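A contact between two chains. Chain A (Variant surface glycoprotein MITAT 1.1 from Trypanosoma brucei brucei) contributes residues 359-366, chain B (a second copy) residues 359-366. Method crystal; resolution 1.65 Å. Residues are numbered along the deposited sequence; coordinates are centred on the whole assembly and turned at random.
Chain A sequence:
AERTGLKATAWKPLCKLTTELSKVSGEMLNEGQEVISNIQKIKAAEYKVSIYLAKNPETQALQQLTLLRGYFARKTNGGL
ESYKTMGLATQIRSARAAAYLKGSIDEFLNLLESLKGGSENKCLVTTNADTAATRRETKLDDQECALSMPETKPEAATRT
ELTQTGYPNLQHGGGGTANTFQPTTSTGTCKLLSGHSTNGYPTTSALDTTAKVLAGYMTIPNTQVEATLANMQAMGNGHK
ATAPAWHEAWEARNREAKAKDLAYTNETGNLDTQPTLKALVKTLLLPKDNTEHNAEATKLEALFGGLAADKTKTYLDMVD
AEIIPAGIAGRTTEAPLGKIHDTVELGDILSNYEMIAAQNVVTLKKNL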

ATOM      1  N   GLN A 359       2.766  17.989  40.362  1.00 31.70           N
ATOM      2  CA  GLN A 359       3.124  19.077  41.200  1.00 33.96           C
ATOM      3  C   GLN A 359       2.069  19.288  42.265  1.00 33.98           C
ATOM      4  O   GLN A 359       2.407  19.618  43.414  1.00 34.80           O
ATOM      5  CB  GLN A 359       3.329  20.376  40.396  1.00 36.02           C
ATOM      6  CG  GLN A 359       4.586  20.297  39.535  1.00 39.40           C
ATOM      7  CD  GLN A 359       4.845  21.436  38.548  1.00 42.38           C
ATOM      8  OE1 GLN A 359       3.933  21.936  37.848  1.00 43.55           O
ATOM      9  NE2 GLN A 359       6.138  21.802  38.433  1.00 42.11           N
ATOM     10  N   ASN A 360       0.809  19.111  41.884  1.00 35.02           N
ATOM     11  CA  ASN A 360      -0.348  19.264  42.784  1.00 35.48           C
ATOM     12  C   ASN A 360      -0.228  18.359  44.000  1.00 34.98           C
ATOM     13  O   ASN A 360      -0.476  18.784  45.118  1.00 35.71           O
ATOM     14  CB  ASN A 360      -1.679  18.913  42.030  1.00 38.41           C
ATOM     15  CG  ASN A 360      -2.938  19.163  42.876  1.00 43.31           C
ATOM     16  OD1 ASN A 360      -3.001  20.181  43.584  1.00 46.93           O
ATOM     17  ND2 ASN A 360      -3.961  18.246  42.813  1.00 42.33           N
ATOM     18  N   VAL A 361       0.110  17.092  43.759  1.00 34.11           N
ATOM     19  CA  VAL A 361       0.291  16.117  44.816  1.00 34.10           C
ATOM     20  C   VAL A 361       1.420  16.501  45.745  1.00 36.82           C
ATOM     21  O   VAL A 361       1.263  16.487  46.942  1.00 38.40           O
ATOM     22  CB  VAL A 361       0.515  14.714  44.276  1.00 34.88           C
ATOM     23  CG1 VAL A 361       0.892  13.741  45.396  1.00 35.21           C
ATOM     24  CG2 VAL A 361      -0.716  14.253  43.540  1.00 35.10           C
ATOM     25  N   VAL A 362       2.534  16.917  45.199  1.00 35.55           N
ATOM     26  CA  VAL A 362       3.678  17.283  45.961  1.00 36.35           C
ATOM     27  C   VAL A 362       3.290  18.455  46.893  1.00 41.44           C
ATOM     28  O   VAL A 362       3.679  18.442  48.088  1.00 42.59           O
ATOM     29  CB  VAL A 362       4.799  17.741  45.051  1.00 35.20           C
ATOM     30  CG1 VAL A 362       5.900  18.417  45.830  1.00 37.43           C
ATOM     31  CG2 VAL A 362       5.387  16.589  44.233  1.00 32.95           C
ATOM     32  N   THR A 363       2.579  19.451  46.350  1.00 40.55           N
ATOM     33  CA  THR A 363       2.157  20.649  47.105  1.00 42.12           C
ATOM     34  C   THR A 363       1.196  20.220  48.219  1.00 45.02           C
ATOM     35  O   THR A 363       1.353  20.640  49.389  1.00 45.28           O
ATOM     36  CB  THR A 363       1.445  21.647  46.183  1.00 41.96           C
ATOM     37  OG1 THR A 363       2.357  22.115  45.192  1.00 42.55           O
ATOM     38  CG2 THR A 363       0.830  22.875  46.969  1.00 42.93           C
ATOM     39  N   LEU A 364       0.213  19.386  47.869  1.00 43.83           N
ATOM     40  CA  LEU A 364      -0.730  18.925  48.853  1.00 49.05           C
ATOM     41  C   LEU A 364       0.053  18.273  49.983  1.00 53.04           C
ATOM     42  O   LEU A 364      -0.036  18.723  51.130  1.00 58.08           O
ATOM     43  CB  LEU A 364      -1.798  17.986  48.284  1.00 46.85           C
ATOM     44  CG  LEU A 364      -2.835  18.701  47.438  1.00 47.46           C
ATOM     45  CD1 LEU A 364      -3.705  17.763  46.624  1.00 46.19           C
ATOM     46  CD2 LEU A 364      -3.706  19.627  48.287  1.00 50.07           C
ATOM     47  N   LYS A 365       0.860  17.272  49.658  1.00 49.72           N
ATOM     48  CA  LYS A 365       1.584  16.523  50.662  1.00 52.98           C
ATOM     49  C   LYS A 365       2.437  17.404  51.529  1.00 55.69           C
ATOM     50  O   LYS A 365       2.554  17.147  52.730  1.00 58.95           O
ATOM     51  CB  LYS A 365       2.416  15.401  50.033  1.00 54.23           C
ATOM     52  CG  LYS A 365       1.518  14.318  49.492  1.00 56.27           C
ATOM     53  CD  LYS A 365       2.255  13.027  49.257  1.00 60.32           C
ATOM     54  CE  LYS A 365       1.307  11.860  49.332  1.00 63.89           C
ATOM     55  NZ  LYS A 365       1.027  11.462  50.751  1.00 68.55           N
ATOM     56  N   LYS A 366       3.002  18.443  50.926  1.00 56.26           N
ATOM     57  CA  LYS A 366       3.731  19.469  51.639  1.00 59.88           C
ATOM     58  C   LYS A 366       2.861  20.240  52.666  1.00 64.65           C
ATOM     59  O   LYS A 366       3.340  20.564  53.761  1.00 68.15           O
ATOM     60  CB  LYS A 366       4.347  20.435  50.631  1.00 62.07           C
ATOM     61  CG  LYS A 366       5.134  21.605  51.202  1.00 64.45           C
ATOM     62  CD  LYS A 366       5.548  22.578  50.101  1.00 68.31           C
ATOM     63  CE  LYS A 366       6.495  21.954  49.060  1.00 70.03           C
ATOM     64  NZ  LYS A 366       5.853  21.559  47.749  1.00 72.77           N
TER
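Chain B 359-366: QNVVTLKK

Residues 359-366 of chain B are helical throughout, with phi between -57° and -69° and psi between -33° and -50°, and chain A is helical too. The i to i+4 backbone hydrogen bonds confirm this: Leu B364 N donates to Asn B360 O at 2.8 Å, and Leu A364 N to Asn A360 O at 2.9 Å. The two helices run in the same direction, their N-to-C axes inclined by 23° and approaching to 10.2 Å. Their register places like against like: the CA atoms of Val A361 and Val B361 lie 6.7 Å apart, those of Leu A364 and Leu B364 7.0 Å. Equivalent residues therefore meet one helical turn after another, as expected of a nearly symmetric pairing of two copies.

No hydrogen bond crosses between the stretches, and the 338 Å² they bury together rests largely on apolar packing. Val A361 CG2 meets Val B361 CG2 at 4.1 Å, although CA-to-CB points sideways in both valines. The leucines point toward the opposing helix, share the m,t rotamer and lose the most area, 70 Å² for Leu A364 and 76 Å² for Leu B364. Each also reaches the partner valine: Leu A364 CD1 lies 4.1 Å from Val B361 CG1, and Leu B364 CD1 4.1 Å from Val A361 CG1. Between the leucines themselves, Leu A364 CB approaches Leu B364 CD1 to 4.2 Å.

Polar side chains contribute through van der Waals contact. Asn A360 ND2 is 3.8 Å from Val B361 CG1, and reciprocally Asn B360 ND2 is 4.1 Å from Val A361 CG1. The lysines differ in detail: Lys A365 brings NZ to 3.7 Å from Leu B364 CD2, whereas Lys B365 offers its aliphatic CG to Leu A364 CD2 at 4.0 Å. Val A362 and Val B362 point away and take no part.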

ATOM      1  N   GLN B 359      -8.114   9.488  42.613  1.00 30.78           N
ATOM      2  CA  GLN B 359      -8.657   9.000  43.892  1.00 32.76           C
ATOM      3  C   GLN B 359      -7.738   9.429  45.013  1.00 35.19           C
ATOM      4  O   GLN B 359      -8.217   9.851  46.075  1.00 34.82           O
ATOM      5  CB  GLN B 359      -8.835   7.511  43.908  1.00 34.33           C
ATOM      6  CG  GLN B 359      -9.967   7.040  42.989  1.00 36.83           C
ATOM      7  CD  GLN B 359     -10.032   5.539  42.758  1.00 38.53           C
ATOM      8  OE1 GLN B 359      -9.038   4.858  42.746  1.00 39.49           O
ATOM      9  NE2 GLN B 359     -11.234   5.029  42.483  1.00 43.14           N
ATOM     10  N   ASN B 360      -6.445   9.325  44.766  1.00 33.95           N
ATOM     11  CA  ASN B 360      -5.374   9.808  45.725  1.00 38.10           C
ATOM     12  C   ASN B 360      -5.512  11.274  46.066  1.00 36.33           C
ATOM     13  O   ASN B 360      -5.424  11.670  47.256  1.00 35.84           O
ATOM     14  CB  ASN B 360      -3.977   9.554  45.128  1.00 42.82           C
ATOM     15  CG  ASN B 360      -2.811   9.988  46.046  1.00 47.77           C
ATOM     16  OD1 ASN B 360      -2.713   9.574  47.211  1.00 53.17           O
ATOM     17  ND2 ASN B 360      -1.881  10.781  45.487  1.00 50.24           N
ATOM     18  N   VAL B 361      -5.739  12.096  45.053  1.00 33.93           N
ATOM     19  CA  VAL B 361      -5.899  13.495  45.249  1.00 35.11           C
ATOM     20  C   VAL B 361      -7.151  13.767  46.114  1.00 35.90           C
ATOM     21  O   VAL B 361      -7.091  14.547  47.053  1.00 37.01           O
ATOM     22  CB  VAL B 361      -6.033  14.272  43.942  1.00 36.09           C
ATOM     23  CG1 VAL B 361      -6.374  15.739  44.225  1.00 37.70           C
ATOM     24  CG2 VAL B 361      -4.775  14.198  43.114  1.00 38.27           C
ATOM     25  N   VAL B 362      -8.274  13.159  45.743  1.00 33.67           N
ATOM     26  CA  VAL B 362      -9.521  13.308  46.451  1.00 35.48           C
ATOM     27  C   VAL B 362      -9.305  12.884  47.935  1.00 37.94           C
ATOM     28  O   VAL B 362      -9.726  13.611  48.859  1.00 38.22           O
ATOM     29  CB  VAL B 362     -10.637  12.498  45.767  1.00 35.36           C
ATOM     30  CG1 VAL B 362     -11.904  12.445  46.618  1.00 37.94           C
ATOM     31  CG2 VAL B 362     -10.973  13.090  44.415  1.00 34.36           C
ATOM     32  N   THR B 363      -8.613  11.774  48.176  1.00 38.19           N
ATOM     33  CA  THR B 363      -8.251  11.391  49.553  1.00 40.08           C
ATOM     34  C   THR B 363      -7.356  12.407  50.302  1.00 43.54           C
ATOM     35  O   THR B 363      -7.624  12.735  51.488  1.00 44.76           O
ATOM     36  CB  THR B 363      -7.595  10.030  49.542  1.00 41.85           C
ATOM     37  OG1 THR B 363      -8.502   9.116  48.923  1.00 41.84           O
ATOM     38  CG2 THR B 363      -7.316   9.534  50.983  1.00 43.99           C
ATOM     39  N   LEU B 364      -6.306  12.891  49.655  1.00 43.50           N
ATOM     40  CA  LEU B 364      -5.403  13.878  50.276  1.00 46.18           C
ATOM     41  C   LEU B 364      -6.169  15.150  50.619  1.00 50.12           C
ATOM     42  O   LEU B 364      -5.964  15.735  51.698  1.00 49.78           O
ATOM     43  CB  LEU B 364      -4.251  14.276  49.362  1.00 45.17           C
ATOM     44  CG  LEU B 364      -3.119  13.286  49.151  1.00 48.26           C
ATOM     45  CD1 LEU B 364      -2.206  13.793  48.036  1.00 51.38           C
ATOM     46  CD2 LEU B 364      -2.291  13.076  50.387  1.00 50.17           C
ATOM     47  N   LYS B 365      -7.030  15.593  49.708  1.00 51.88           N
ATOM     48  CA  LYS B 365      -7.799  16.798  49.953  1.00 59.07           C
ATOM     49  C   LYS B 365      -8.837  16.588  51.059  1.00 63.65           C
ATOM     50  O   LYS B 365      -9.101  17.498  51.840  1.00 68.23           O
ATOM     51  CB  LYS B 365      -8.412  17.371  48.671  1.00 61.97           C
ATOM     52  CG  LYS B 365      -7.543  18.443  48.028  1.00 66.31           C
ATOM     53  CD  LYS B 365      -8.375  19.549  47.404  1.00 73.37           C
ATOM     54  CE  LYS B 365      -8.969  20.509  48.441  1.00 81.16           C
ATOM     55  NZ  LYS B 365      -7.969  21.268  49.268  1.00 83.83           N
ATOM     56  N   LYS B 366      -9.385  15.387  51.156  1.00 66.42           N
ATOM     57  CA  LYS B 366     -10.299  15.061  52.229  1.00 71.73           C
ATOM     58  C   LYS B 366      -9.591  15.104  53.579  1.00 74.93           C
ATOM     59  O   LYS B 366     -10.114  15.684  54.549  1.00 74.24           O
ATOM     60  CB  LYS B 366     -10.901  13.684  52.001  1.00 74.12           C
ATOM     61  CG  LYS B 366     -11.826  13.203  53.101  1.00 79.35           C
ATOM     62  CD  LYS B 366     -12.506  11.904  52.701  1.00 85.60           C
ATOM     63  CE  LYS B 366     -11.541  10.731  52.496  1.00 87.37           C
ATOM     64  NZ  LYS B 366     -10.686  10.406  53.681  1.00 91.41           N
TER